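Local coordinates for B12-binding domain-containing protein (Kitasatospora setae, PDB 6WTE) that binds cobalamin and a [4Fe-4S] cluster and, as the radical SAM methylase TsrM, probably transfers a methyl group by a non-radical route, at residues Q437-D442 with E493-A498; Q462-E467 with F471-Y476; T71-V74 with Q79-F82; L516-V519 with E524-N527; A378-P383 with E388-C393. All blocks are in the same frame, centred on the assembly; numbering follows the deposited sequence. Where two conformers were deposited one is given.

Contact 1. Residues Q437-D442 with E493-A498; sequences QSNTAD and ERWHGA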
# COMPACT_ATOMS: atom_id res chain seq x y z
N GLN A 437 12.72 -16.72 -7.46
CA GLN A 437 11.93 -17.11 -8.63
C GLN A 437 11.47 -15.86 -9.37
O GLN A 437 11.19 -14.83 -8.76
CB GLN A 437 10.72 -17.95 -8.22
CG GLN A 437 9.99 -18.68 -9.36
CD GLN A 437 8.96 -17.82 -10.09
OE1 GLN A 437 8.54 -16.77 -9.60
NE2 GLN A 437 8.54 -18.27 -11.27
N SER A 438 11.38 -15.98 -10.69
CA SER A 438 10.70 -14.98 -11.51
C SER A 438 10.17 -15.67 -12.75
O SER A 438 10.86 -16.49 -13.36
CB SER A 438 11.62 -13.83 -11.92
OG SER A 438 10.89 -12.89 -12.68
N ASN A 439 8.94 -15.31 -13.14
CA ASN A 439 8.30 -15.95 -14.28
C ASN A 439 9.03 -15.68 -15.59
O ASN A 439 8.88 -16.46 -16.53
CB ASN A 439 6.85 -15.48 -14.43
CG ASN A 439 5.97 -15.96 -13.30
OD1 ASN A 439 6.35 -16.83 -12.52
ND2 ASN A 439 4.78 -15.40 -13.21
N THR A 440 9.77 -14.58 -15.68
CA THR A 440 10.46 -14.19 -16.91
C THR A 440 11.97 -14.33 -16.80
O THR A 440 12.70 -13.75 -17.61
CB THR A 440 10.08 -12.76 -17.28
OG1 THR A 440 10.39 -11.89 -16.19
CG2 THR A 440 8.58 -12.67 -17.57
N ALA A 441 12.46 -15.07 -15.81
CA ALA A 441 13.90 -15.20 -15.61
C ALA A 441 14.52 -16.06 -16.71
O ALA A 441 14.04 -17.15 -17.02
CB ALA A 441 14.19 -15.81 -14.25
N ASP A 442 15.61 -15.55 -17.30
CA ASP A 442 16.40 -16.33 -18.25
C ASP A 442 17.64 -16.81 -17.51
O ASP A 442 18.71 -16.20 -17.55
CB ASP A 442 16.75 -15.48 -19.47
CG ASP A 442 17.29 -16.32 -20.61
OD1 ASP A 442 17.34 -17.56 -20.48
OD2 ASP A 442 17.68 -15.73 -21.65
N GLU A 493 3.38 -22.68 -14.44
CA GLU A 493 2.79 -23.97 -14.12
C GLU A 493 3.07 -24.37 -12.68
O GLU A 493 2.20 -24.94 -12.01
CB GLU A 493 3.31 -25.04 -15.09
CG GLU A 493 2.43 -26.28 -15.17
CD GLU A 493 1.03 -25.96 -15.67
OE1 GLU A 493 0.05 -26.35 -15.01
OE2 GLU A 493 0.92 -25.29 -16.73
N ARG A 494 4.28 -24.09 -12.19
CA ARG A 494 4.59 -24.37 -10.79
C ARG A 494 3.73 -23.52 -9.86
O ARG A 494 3.25 -24.00 -8.83
CB ARG A 494 6.07 -24.12 -10.50
CG ARG A 494 7.01 -25.07 -11.21
CD ARG A 494 8.37 -25.06 -10.53
NE ARG A 494 9.41 -25.66 -11.37
CZ ARG A 494 9.69 -26.96 -11.42
NH1 ARG A 494 10.66 -27.40 -12.21
NH2 ARG A 494 8.99 -27.82 -10.68
N TRP A 495 3.53 -22.24 -10.21
CA TRP A 495 2.64 -21.41 -9.40
C TRP A 495 1.23 -21.97 -9.40
O TRP A 495 0.56 -21.99 -8.37
CB TRP A 495 2.63 -19.97 -9.92
CG TRP A 495 3.80 -19.12 -9.52
CD1 TRP A 495 4.72 -18.55 -10.35
CD2 TRP A 495 4.17 -18.73 -8.19
NE1 TRP A 495 5.64 -17.84 -9.63
CE2 TRP A 495 5.33 -17.93 -8.29
CE3 TRP A 495 3.64 -18.99 -6.92
CZ2 TRP A 495 5.97 -17.39 -7.18
CZ3 TRP A 495 4.28 -18.45 -5.81
CH2 TRP A 495 5.42 -17.65 -5.95
N HIS A 496 0.76 -22.44 -10.56
CA HIS A 496 -0.58 -23.01 -10.66
C HIS A 496 -0.72 -24.21 -9.73
O HIS A 496 -1.71 -24.33 -9.00
CB HIS A 496 -0.86 -23.41 -12.11
CG HIS A 496 -2.29 -23.76 -12.39
ND1 HIS A 496 -3.12 -24.34 -11.46
CD2 HIS A 496 -3.03 -23.64 -13.52
CE1 HIS A 496 -4.31 -24.54 -11.99
NE2 HIS A 496 -4.28 -24.13 -13.24
N GLY A 497 0.28 -25.09 -9.72
CA GLY A 497 0.22 -26.25 -8.84
C GLY A 497 0.22 -25.86 -7.38
O GLY A 497 -0.47 -26.48 -6.56
N ALA A 498 0.99 -24.84 -7.03
CA ALA A 498 1.04 -24.40 -5.64
C ALA A 498 -0.30 -23.81 -5.21
O ALA A 498 -0.76 -24.06 -4.08
CB ALA A 498 2.16 -23.38 -5.44
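Gln437 and Asn439 both bring a side-chain oxygen to the indole N-H edge of Trp495. Polar contacts carry the whole meeting. Trp495 NE1 donates a weak, bent hydrogen bond to Gln437 OE1 over 3.1 Å, with an N-H...O angle of 142°. Asn439 OD1 lies in the plane of the indole, at its edge, and sits 3.2 Å from Trp495 CD1. The amide of Gln437 stands nearly perpendicular to the ring, at 89°.

A second bond ties the two amides together. Gln437 NE2 donates to Asn439 OD1 over 2.9 Å, almost straight, and each amide meets the other close to its own plane. The bend of Gln437 at chi2 (-85°) sets its amide across the indole edge, with OE1 at Trp495 NE1 and NE2 at Asn439 OD1. Gln437 OE1 has a further donor in Gln79 NE2, so this oxygen has two donors, the one from Trp495 weak.

Apolar packing comes from outside the pair. Phe477 meets the Trp495 ring at a slant, and Ala76 and Phe77 also touch it.

Ser438 to Ala441 form a type I beta turn, closed by Ala441 N to Ser438 O at 3.3 Å. The contact thus joins the turn that follows strand 436-437 to helix 491-503, beside the cobalamin-binding loop.

Contact 2. Residues Q462-E467 with F471-Y476; sequences QFMFDE and FRLVCY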
# COMPACT_ATOMS: atom_id res chain seq x y z
N GLN A 462 17.22 -4.22 -9.71
CA GLN A 462 17.43 -5.65 -9.94
C GLN A 462 16.27 -6.49 -9.42
O GLN A 462 16.10 -7.64 -9.85
CB GLN A 462 18.74 -6.12 -9.29
CG GLN A 462 18.73 -5.96 -7.79
CD GLN A 462 20.02 -6.40 -7.12
OE1 GLN A 462 20.76 -7.23 -7.64
NE2 GLN A 462 20.29 -5.85 -5.93
N PHE A 463 15.47 -5.96 -8.50
CA PHE A 463 14.33 -6.72 -8.02
C PHE A 463 13.15 -6.69 -8.97
O PHE A 463 12.18 -7.43 -8.76
CB PHE A 463 13.93 -6.20 -6.64
CG PHE A 463 14.94 -6.51 -5.57
CD1 PHE A 463 16.05 -5.71 -5.39
CD2 PHE A 463 14.79 -7.64 -4.75
CE1 PHE A 463 16.98 -5.99 -4.42
CE2 PHE A 463 15.73 -7.94 -3.77
CZ PHE A 463 16.83 -7.11 -3.60
N MET A 464 13.20 -5.86 -10.01
CA MET A 464 12.12 -5.74 -10.98
C MET A 464 12.56 -5.92 -12.43
O MET A 464 11.72 -6.27 -13.27
CB MET A 464 11.43 -4.38 -10.84
CG MET A 464 10.16 -4.21 -11.64
SD MET A 464 9.22 -2.79 -11.06
CE MET A 464 8.71 -3.36 -9.44
N PHE A 465 13.83 -5.69 -12.75
CA PHE A 465 14.33 -5.74 -14.11
C PHE A 465 15.57 -6.62 -14.18
O PHE A 465 16.37 -6.65 -13.25
CB PHE A 465 14.70 -4.35 -14.63
CG PHE A 465 13.57 -3.36 -14.58
CD1 PHE A 465 12.69 -3.24 -15.64
CD2 PHE A 465 13.42 -2.51 -13.49
CE1 PHE A 465 11.66 -2.32 -15.60
CE2 PHE A 465 12.39 -1.58 -13.45
CZ PHE A 465 11.51 -1.49 -14.50
N ASP A 466 15.74 -7.31 -15.31
CA ASP A 466 16.97 -8.06 -15.50
C ASP A 466 18.05 -7.14 -16.08
O ASP A 466 17.86 -5.93 -16.25
CB ASP A 466 16.73 -9.31 -16.35
CG ASP A 466 16.37 -9.01 -17.80
OD1 ASP A 466 16.47 -7.85 -18.26
OD2 ASP A 466 15.99 -9.97 -18.50
N GLU A 467 19.20 -7.74 -16.39
CA GLU A 467 20.35 -6.97 -16.85
C GLU A 467 20.08 -6.28 -18.19
O GLU A 467 20.71 -5.26 -18.49
CB GLU A 467 21.58 -7.88 -16.96
CG GLU A 467 22.05 -8.48 -15.64
CD GLU A 467 21.24 -9.69 -15.19
OE1 GLU A 467 20.18 -9.98 -15.79
OE2 GLU A 467 21.67 -10.37 -14.23
N PHE A 471 11.37 -6.73 -17.89
CA PHE A 471 10.70 -7.00 -16.63
C PHE A 471 11.05 -8.38 -16.12
O PHE A 471 10.95 -9.38 -16.85
CB PHE A 471 9.18 -6.88 -16.79
CG PHE A 471 8.68 -5.47 -16.68
CD1 PHE A 471 8.99 -4.70 -15.57
CD2 PHE A 471 7.91 -4.92 -17.68
CE1 PHE A 471 8.52 -3.40 -15.46
CE2 PHE A 471 7.44 -3.62 -17.59
CZ PHE A 471 7.75 -2.86 -16.48
N ARG A 472 11.48 -8.44 -14.86
CA ARG A 472 11.88 -9.68 -14.21
C ARG A 472 11.62 -9.46 -12.72
O ARG A 472 12.54 -9.19 -11.93
CB ARG A 472 13.33 -10.04 -14.52
CG ARG A 472 13.68 -11.50 -14.31
CD ARG A 472 14.29 -11.74 -12.94
NE ARG A 472 15.68 -11.32 -12.86
CZ ARG A 472 16.08 -10.19 -12.29
NH1 ARG A 472 15.20 -9.37 -11.76
NH2 ARG A 472 17.37 -9.88 -12.26
N LEU A 473 10.35 -9.54 -12.35
CA LEU A 473 9.92 -9.27 -10.98
C LEU A 473 10.29 -10.45 -10.10
O LEU A 473 9.84 -11.57 -10.34
CB LEU A 473 8.41 -9.01 -10.93
CG LEU A 473 7.92 -7.60 -11.28
CD1 LEU A 473 8.31 -7.20 -12.69
CD2 LEU A 473 6.41 -7.54 -11.09
N VAL A 474 11.11 -10.19 -9.08
CA VAL A 474 11.73 -11.23 -8.26
C VAL A 474 10.82 -11.60 -7.10
O VAL A 474 10.19 -10.72 -6.49
CB VAL A 474 13.11 -10.76 -7.77
CG1 VAL A 474 13.71 -11.77 -6.84
CG2 VAL A 474 14.03 -10.53 -8.96
N CYS A 475 10.76 -12.90 -6.78
CA CYS A 475 9.92 -13.43 -5.71
C CYS A 475 10.69 -14.45 -4.89
O CYS A 475 11.71 -14.99 -5.33
CB CYS A 475 8.67 -14.12 -6.26
SG CYS A 475 7.63 -13.02 -7.24
N TYR A 476 10.18 -14.72 -3.70
CA TYR A 476 10.60 -15.85 -2.88
C TYR A 476 9.40 -16.77 -2.65
O TYR A 476 8.29 -16.30 -2.40
CB TYR A 476 11.15 -15.42 -1.52
CG TYR A 476 11.57 -16.60 -0.67
CD1 TYR A 476 12.85 -17.14 -0.79
CD2 TYR A 476 10.69 -17.19 0.23
CE1 TYR A 476 13.24 -18.23 -0.04
CE2 TYR A 476 11.07 -18.28 0.99
CZ TYR A 476 12.35 -18.80 0.85
OH TYR A 476 12.72 -19.88 1.60
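Phe465 lies beside Phe471, the two rings pointing the same way and barely overlapping. Their planes are 24° apart and the centroids of the Phe465 and Phe471 rings 5.1 Å. The chain doubles back as a loop, with a single beta bridge at this Phe pair, leading into strand 475-476, which pairs antiparallel with strand 404-412. Two backbone bonds hold it. Arg472 N donates to Met464 O over 2.7 Å, and Val474 N to Phe463 O over 3.0 Å.

Arg472 folds back across the loop. Its chain bends at chi2 (-96°) and chi3 (-76°), which brings the guanidinium back to the carbonyl of Gln462. Arg472 NH1 donates to Gln462 O over 2.7 Å, and Asp466 CA sits over one face of the group. A leucine in its place would probably leave Gln462 O without this charged donor and residues 462-466 less firmly tied to residues 471-474.

The apolar face is built by Met464, Phe465, Phe471 and Leu473. Val83 of helix 83-96 touches the first three, and Tyr118 meets the Phe465 ring. Met464 also touches Thr71 of the cobalamin site. Met464 CG lies over one face of the Phe465 ring, toward its rim, and packs 3.7 Å from Leu473 CD1.

Contact 3. Residues T71-V74 with Q79-F82; sequences TDTV and QRPF
The cobalamin-binding loop after strand 63-67 folds back on itself here, so that Thr71, Asp72 and Thr73 lie against Arg80, Pro81 and Phe82. Phe82 N donates to Thr71 O over 2.7 Å. Thr73 N donates to Arg80 O over 3.1 Å. These two bonds flank a single backbone bridge between Asp72 and Pro81.

The Phe82 ring packs against the backbone of residues 71-73. Phe82 CE2 comes 3.5 Å from Asp72 C, and Phe82 CZ meets Thr73 CG2 at 3.7 Å. The Thr73 and Phe82 side chains cross at about a right angle. Val13 and Asn70 touch the ring as well.

Asp72 forms an Asx turn in this B12-binding domain: Asp72 OD2 accepts from Val74 N over 2.9 Å. With chi1 at 59°, its carboxylate sits between its own N and carbonyl carbon, where Asp72 OD1 accepts from Thr71 OG1 at 2.8 Å. Arg412 makes a salt bridge to OD2. A water donates to Asp72 OD2 and to Thr73 OG1 and accepts from Arg80 N, so it bridges the segments. Thr73 OG1 also bonds Glu78. Thr71 N and Thr73 O hydrogen-bond directly to the cobalamin.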
# COMPACT_ATOMS: atom_id res chain seq x y z
N THR A 71 3.76 -0.42 -7.60
CA THR A 71 4.72 -0.81 -8.63
C THR A 71 4.21 -1.98 -9.46
O THR A 71 4.51 -2.07 -10.65
CB THR A 71 6.05 -1.19 -7.99
OG1 THR A 71 5.83 -2.24 -7.02
CG2 THR A 71 6.67 0.00 -7.29
N ASP A 72 3.47 -2.88 -8.83
CA ASP A 72 2.90 -4.07 -9.46
C ASP A 72 1.78 -4.55 -8.56
O ASP A 72 1.50 -3.94 -7.52
CB ASP A 72 3.96 -5.16 -9.70
CG ASP A 72 4.63 -5.64 -8.42
OD1 ASP A 72 5.40 -4.86 -7.82
OD2 ASP A 72 4.40 -6.81 -8.03
N THR A 73 1.13 -5.64 -8.96
CA THR A 73 0.03 -6.15 -8.14
C THR A 73 0.51 -6.78 -6.85
O THR A 73 -0.29 -6.95 -5.93
CB THR A 73 -0.80 -7.18 -8.92
OG1 THR A 73 -0.00 -8.36 -9.15
CG2 THR A 73 -1.27 -6.61 -10.25
N VAL A 74 1.80 -7.16 -6.77
CA VAL A 74 2.45 -7.69 -5.57
C VAL A 74 1.99 -9.13 -5.32
O VAL A 74 2.44 -9.79 -4.38
CB VAL A 74 2.22 -6.73 -4.37
CG1 VAL A 74 2.71 -7.29 -3.05
CG2 VAL A 74 2.93 -5.41 -4.64
N GLN A 79 3.06 -11.40 -11.01
CA GLN A 79 4.17 -10.59 -11.50
C GLN A 79 3.71 -9.68 -12.65
O GLN A 79 4.25 -9.69 -13.76
CB GLN A 79 5.34 -11.48 -11.91
CG GLN A 79 5.94 -12.19 -10.71
CD GLN A 79 6.89 -13.29 -11.09
OE1 GLN A 79 7.60 -13.19 -12.09
NE2 GLN A 79 6.90 -14.35 -10.30
N ARG A 80 2.68 -8.89 -12.35
CA ARG A 80 2.13 -7.94 -13.30
C ARG A 80 2.54 -6.54 -12.90
O ARG A 80 2.01 -6.00 -11.91
CB ARG A 80 0.61 -8.05 -13.39
CG ARG A 80 -0.01 -6.94 -14.23
CD ARG A 80 -1.33 -7.35 -14.86
NE ARG A 80 -1.88 -6.27 -15.68
CZ ARG A 80 -2.80 -5.42 -15.25
NH1 ARG A 80 -3.28 -5.51 -14.01
NH2 ARG A 80 -3.25 -4.46 -16.06
N PRO A 81 3.47 -5.91 -13.60
CA PRO A 81 3.93 -4.57 -13.21
C PRO A 81 2.99 -3.47 -13.67
O PRO A 81 2.25 -3.61 -14.64
CB PRO A 81 5.28 -4.45 -13.94
CG PRO A 81 5.08 -5.24 -15.17
CD PRO A 81 4.20 -6.41 -14.78
N PHE A 82 3.03 -2.36 -12.93
CA PHE A 82 2.38 -1.13 -13.34
C PHE A 82 3.35 -0.05 -13.80
O PHE A 82 2.92 0.91 -14.44
CB PHE A 82 1.55 -0.54 -12.19
CG PHE A 82 0.41 -1.42 -11.74
CD1 PHE A 82 -0.61 -1.77 -12.61
CD2 PHE A 82 0.34 -1.86 -10.42
CE1 PHE A 82 -1.66 -2.56 -12.19
CE2 PHE A 82 -0.72 -2.65 -10.00
CZ PHE A 82 -1.71 -3.01 -10.88
O HOH W 1 2.87 -8.73 -9.27

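Contact 4. Residues L516-V519 with E524-N527; sequences LPTV and EHDN. With EDO (1,2-ethanediol), chain O.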
# COMPACT_ATOMS: atom_id res chain seq x y z
N LEU A 516 -9.06 -17.10 -1.42
CA LEU A 516 -7.89 -17.84 -1.84
C LEU A 516 -7.32 -17.23 -3.10
O LEU A 516 -8.05 -16.61 -3.88
CB LEU A 516 -8.23 -19.31 -2.11
CG LEU A 516 -8.72 -20.13 -0.92
CD1 LEU A 516 -9.48 -21.35 -1.40
CD2 LEU A 516 -7.53 -20.54 -0.10
N PRO A 517 -6.02 -17.38 -3.34
CA PRO A 517 -5.47 -16.94 -4.63
C PRO A 517 -6.00 -17.82 -5.74
O PRO A 517 -6.28 -19.01 -5.55
CB PRO A 517 -3.96 -17.11 -4.44
CG PRO A 517 -3.82 -18.15 -3.39
CD PRO A 517 -5.00 -17.98 -2.47
N THR A 518 -6.16 -17.23 -6.91
CA THR A 518 -6.62 -17.96 -8.08
C THR A 518 -5.79 -17.56 -9.28
O THR A 518 -5.23 -16.47 -9.34
CB THR A 518 -8.10 -17.68 -8.39
OG1 THR A 518 -8.30 -16.27 -8.49
CG2 THR A 518 -8.99 -18.24 -7.29
N VAL A 519 -5.74 -18.47 -10.25
CA VAL A 519 -5.19 -18.19 -11.58
C VAL A 519 -6.28 -18.55 -12.58
O VAL A 519 -7.35 -19.03 -12.19
CB VAL A 519 -3.89 -18.98 -11.84
CG1 VAL A 519 -2.80 -18.54 -10.87
CG2 VAL A 519 -4.14 -20.48 -11.71
N GLU A 524 -14.01 -18.50 -9.54
CA GLU A 524 -14.13 -17.08 -9.19
C GLU A 524 -12.85 -16.30 -9.50
O GLU A 524 -12.59 -15.26 -8.89
CB GLU A 524 -14.53 -16.89 -7.73
CG GLU A 524 -15.81 -17.61 -7.33
CD GLU A 524 -16.24 -17.30 -5.91
OE1 GLU A 524 -17.19 -16.50 -5.73
OE2 GLU A 524 -15.62 -17.84 -4.97
N HIS A 525 -12.04 -16.78 -10.43
CA HIS A 525 -10.88 -16.00 -10.84
C HIS A 525 -11.34 -14.74 -11.55
O HIS A 525 -12.20 -14.78 -12.43
CB HIS A 525 -9.96 -16.81 -11.75
CG HIS A 525 -8.77 -16.02 -12.22
ND1 HIS A 525 -8.65 -15.57 -13.52
CD2 HIS A 525 -7.68 -15.58 -11.56
CE1 HIS A 525 -7.52 -14.89 -13.64
NE2 HIS A 525 -6.91 -14.88 -12.46
N ASP A 526 -10.77 -13.60 -11.16
CA ASP A 526 -11.12 -12.30 -11.70
C ASP A 526 -10.04 -11.86 -12.68
O ASP A 526 -8.86 -11.83 -12.33
CB ASP A 526 -11.28 -11.28 -10.57
CG ASP A 526 -11.98 -10.01 -11.03
OD1 ASP A 526 -12.39 -9.94 -12.21
OD2 ASP A 526 -12.13 -9.09 -10.19
N ASN A 527 -10.45 -11.52 -13.89
CA ASN A 527 -9.55 -11.12 -14.97
C ASN A 527 -9.87 -9.69 -15.40
O ASN A 527 -10.82 -9.06 -14.92
CB ASN A 527 -9.66 -12.09 -16.15
CG ASN A 527 -11.09 -12.31 -16.59
OD1 ASN A 527 -11.70 -11.44 -17.22
ND2 ASN A 527 -11.65 -13.47 -16.27
C1 EDO O . -16.19 -12.48 -7.52
O1 EDO O . -15.13 -11.79 -6.84
C2 EDO O . -16.75 -13.56 -6.60
O2 EDO O . -17.92 -14.16 -7.18
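His525 lays one face of its imidazole against the Val519 backbone. Val519 C lies 3.4 Å above the His525 ring plane, offset toward the rim, and Val519 O comes 3.3 Å from His525 CG. At the ring edge, Thr518 OG1 lies in plane, 3.2 Å from His525 CD2. The contact closes a surface loop between strand 514-515 and helix 533-540. No hydrogen bond links the two segments; van der Waals packing joins them.

The torsions set up this meeting. At chi1 178° the His525 ring swings away from its own N and across to the facing peptide. Thr518 has its hydroxyl turned between its own N and carbonyl carbon (chi1 54°), and this puts OG1 beside CD2. Replacing His525 by an alanine would probably uncover the Val519 peptide and leave Thr518 OG1 without the ring edge it rests against.

Further out, Thr518 touches Trp503 of helix 491-503, and Val519 touches His496 of the same helix. The carbonyl of Pro517 accepts from Trp503 NE1, which ties residues 516-519 to that helix. In residues 524-527, Asn527 OD1 takes the backbone N of both Tyr529 and Ala530. Glu524 forms a salt bridge with Arg554. Glu524 OE1 also accepts a hydrogen bond from O2 of a 1,2-ethanediol molecule, probably from the crystallisation liquor, over 2.8 Å.

Contact 5. Residues A378-P383 with E388-C393; sequences ALFGMP and ETVRAC
Phe380 reaches from its strand to the facing helix and meets Val390 and Cys393. Phe380 CB starts near Val390 CG2, at 4.2 Å. CG comes next and lies close to both methyls of Val390. A chi1 of -66° carries the ring toward the helix. Along one side, Phe380 CD2 and CE2 each lie 3.7 Å from Val390 CG1. This methyl sits over the middle of the ring, with Val390 CG1 3.6 Å from the Phe380 centroid and only 10° off the normal, a well-formed CH-pi contact. Along the other side, CD1 touches Val390 CG2, and Phe380 CE1 approaches Cys393 CB to 3.5 Å. CB of the cysteine lies in the ring plane, at the edge. Toward the tip, Cys393 SG sits 3.6 Å from Phe380 CE1 and a little farther from CZ. The sulfur is thus beside the ring, at its edge, in a sulfur-aromatic contact.

Val390 and Cys393, about one helical turn apart, meet the ring at its face and its edge. Ala378 CB adds a looser touch, 4.2 Å from Cys393 SG.

Leu409, Val394 and Glu385 also touch Phe380. Strand 373-380 pairs in parallel with strand 404-412, to which helix 387-398 leads. The contact therefore packs strand on helix within a beta-alpha-beta unit of the radical SAM core, the helix segment running nearly antiparallel to the strand at 169°.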
# COMPACT_ATOMS: atom_id res chain seq x y z
N ALA A 378 -3.51 -14.79 6.21
CA ALA A 378 -2.36 -15.67 6.30
C ALA A 378 -1.50 -15.53 5.05
O ALA A 378 -2.01 -15.29 3.95
CB ALA A 378 -2.78 -17.13 6.47
N LEU A 379 -0.19 -15.68 5.22
CA LEU A 379 0.75 -15.65 4.10
C LEU A 379 1.58 -16.93 4.15
O LEU A 379 2.22 -17.22 5.16
CB LEU A 379 1.65 -14.42 4.15
CG LEU A 379 2.78 -14.38 3.12
CD1 LEU A 379 2.25 -14.48 1.69
CD2 LEU A 379 3.62 -13.12 3.30
N PHE A 380 1.55 -17.70 3.06
CA PHE A 380 2.25 -18.97 2.99
C PHE A 380 3.42 -18.88 2.03
O PHE A 380 3.36 -18.18 1.02
CB PHE A 380 1.31 -20.09 2.55
CG PHE A 380 0.22 -20.39 3.54
CD1 PHE A 380 0.52 -20.49 4.90
CD2 PHE A 380 -1.09 -20.55 3.13
CE1 PHE A 380 -0.48 -20.76 5.82
CE2 PHE A 380 -2.09 -20.82 4.04
CZ PHE A 380 -1.79 -20.92 5.39
N GLY A 381 4.49 -19.60 2.35
CA GLY A 381 5.67 -19.66 1.50
C GLY A 381 6.89 -18.95 2.04
O GLY A 381 7.91 -18.91 1.34
N MET A 382 6.82 -18.36 3.23
CA MET A 382 7.99 -17.73 3.83
C MET A 382 9.00 -18.81 4.22
O MET A 382 8.68 -20.00 4.22
CB MET A 382 7.56 -16.89 5.04
CG MET A 382 6.79 -15.62 4.66
SD MET A 382 7.81 -14.41 3.77
CE MET A 382 8.72 -13.69 5.13
N PRO A 383 10.24 -18.43 4.53
CA PRO A 383 11.27 -19.43 4.84
C PRO A 383 10.83 -20.35 5.97
O PRO A 383 10.34 -19.88 7.01
CB PRO A 383 12.49 -18.59 5.22
CG PRO A 383 12.30 -17.31 4.44
CD PRO A 383 10.81 -17.07 4.53
N GLU A 388 3.11 -29.32 5.75
CA GLU A 388 2.53 -29.53 7.07
C GLU A 388 2.40 -28.22 7.84
O GLU A 388 1.45 -28.08 8.63
CB GLU A 388 3.35 -30.56 7.87
CG GLU A 388 4.66 -30.06 8.46
CD GLU A 388 4.53 -29.65 9.92
OE1 GLU A 388 5.58 -29.49 10.58
OE2 GLU A 388 3.39 -29.49 10.40
N THR A 389 3.30 -27.26 7.61
CA THR A 389 3.14 -25.96 8.27
C THR A 389 1.94 -25.20 7.71
O THR A 389 1.23 -24.52 8.45
CB THR A 389 4.42 -25.12 8.16
OG1 THR A 389 4.73 -24.87 6.78
CG2 THR A 389 5.59 -25.81 8.85
N VAL A 390 1.69 -25.33 6.40
CA VAL A 390 0.50 -24.69 5.82
C VAL A 390 -0.77 -25.29 6.39
O VAL A 390 -1.68 -24.57 6.82
CB VAL A 390 0.53 -24.80 4.28
CG1 VAL A 390 -0.75 -24.20 3.69
CG2 VAL A 390 1.74 -24.09 3.72
N ARG A 391 -0.86 -26.63 6.41
CA ARG A 391 -2.07 -27.28 6.92
C ARG A 391 -2.33 -26.90 8.37
O ARG A 391 -3.48 -26.64 8.75
CB ARG A 391 -1.94 -28.80 6.82
CG ARG A 391 -1.90 -29.35 5.41
CD ARG A 391 -2.08 -30.86 5.41
NE ARG A 391 -1.64 -31.45 4.15
CZ ARG A 391 -0.48 -32.08 4.00
NH1 ARG A 391 0.36 -32.19 5.02
NH2 ARG A 391 -0.16 -32.59 2.81
N ALA A 392 -1.28 -26.86 9.19
CA ALA A 392 -1.45 -26.49 10.59
C ALA A 392 -2.02 -25.08 10.71
O ALA A 392 -2.91 -24.83 11.54
CB ALA A 392 -0.12 -26.59 11.33
N CYS A 393 -1.53 -24.15 9.90
CA CYS A 393 -2.05 -22.79 9.93
C CYS A 393 -3.48 -22.73 9.42
O CYS A 393 -4.33 -22.07 10.03
CB CYS A 393 -1.14 -21.86 9.12
SG CYS A 393 -1.68 -20.14 9.18

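How the contacts relate
Contacts 2, 3 and 5 are buried; contact 1 is partly buried and contact 4 lies on the surface. Contact 5 is purely apolar, a strand on its helix. Contacts 2 and 3 rest on backbone bonds between folded-back segments, with a charged or polar side chain helping each. Contact 1 sets two amides at an indole edge with one weak hydrogen bond across; contact 4 has none, only a peptide over an imidazole face and a hydroxyl at its edge. Gln79 of contact 3 links to contact 1 and touches Leu473 and Cys475 of contact 2. Contacts 2 and 5 reach the same sheet, where Tyr476 packs on Gly381. Helix 491-503 bears contact 1 and backs contact 4.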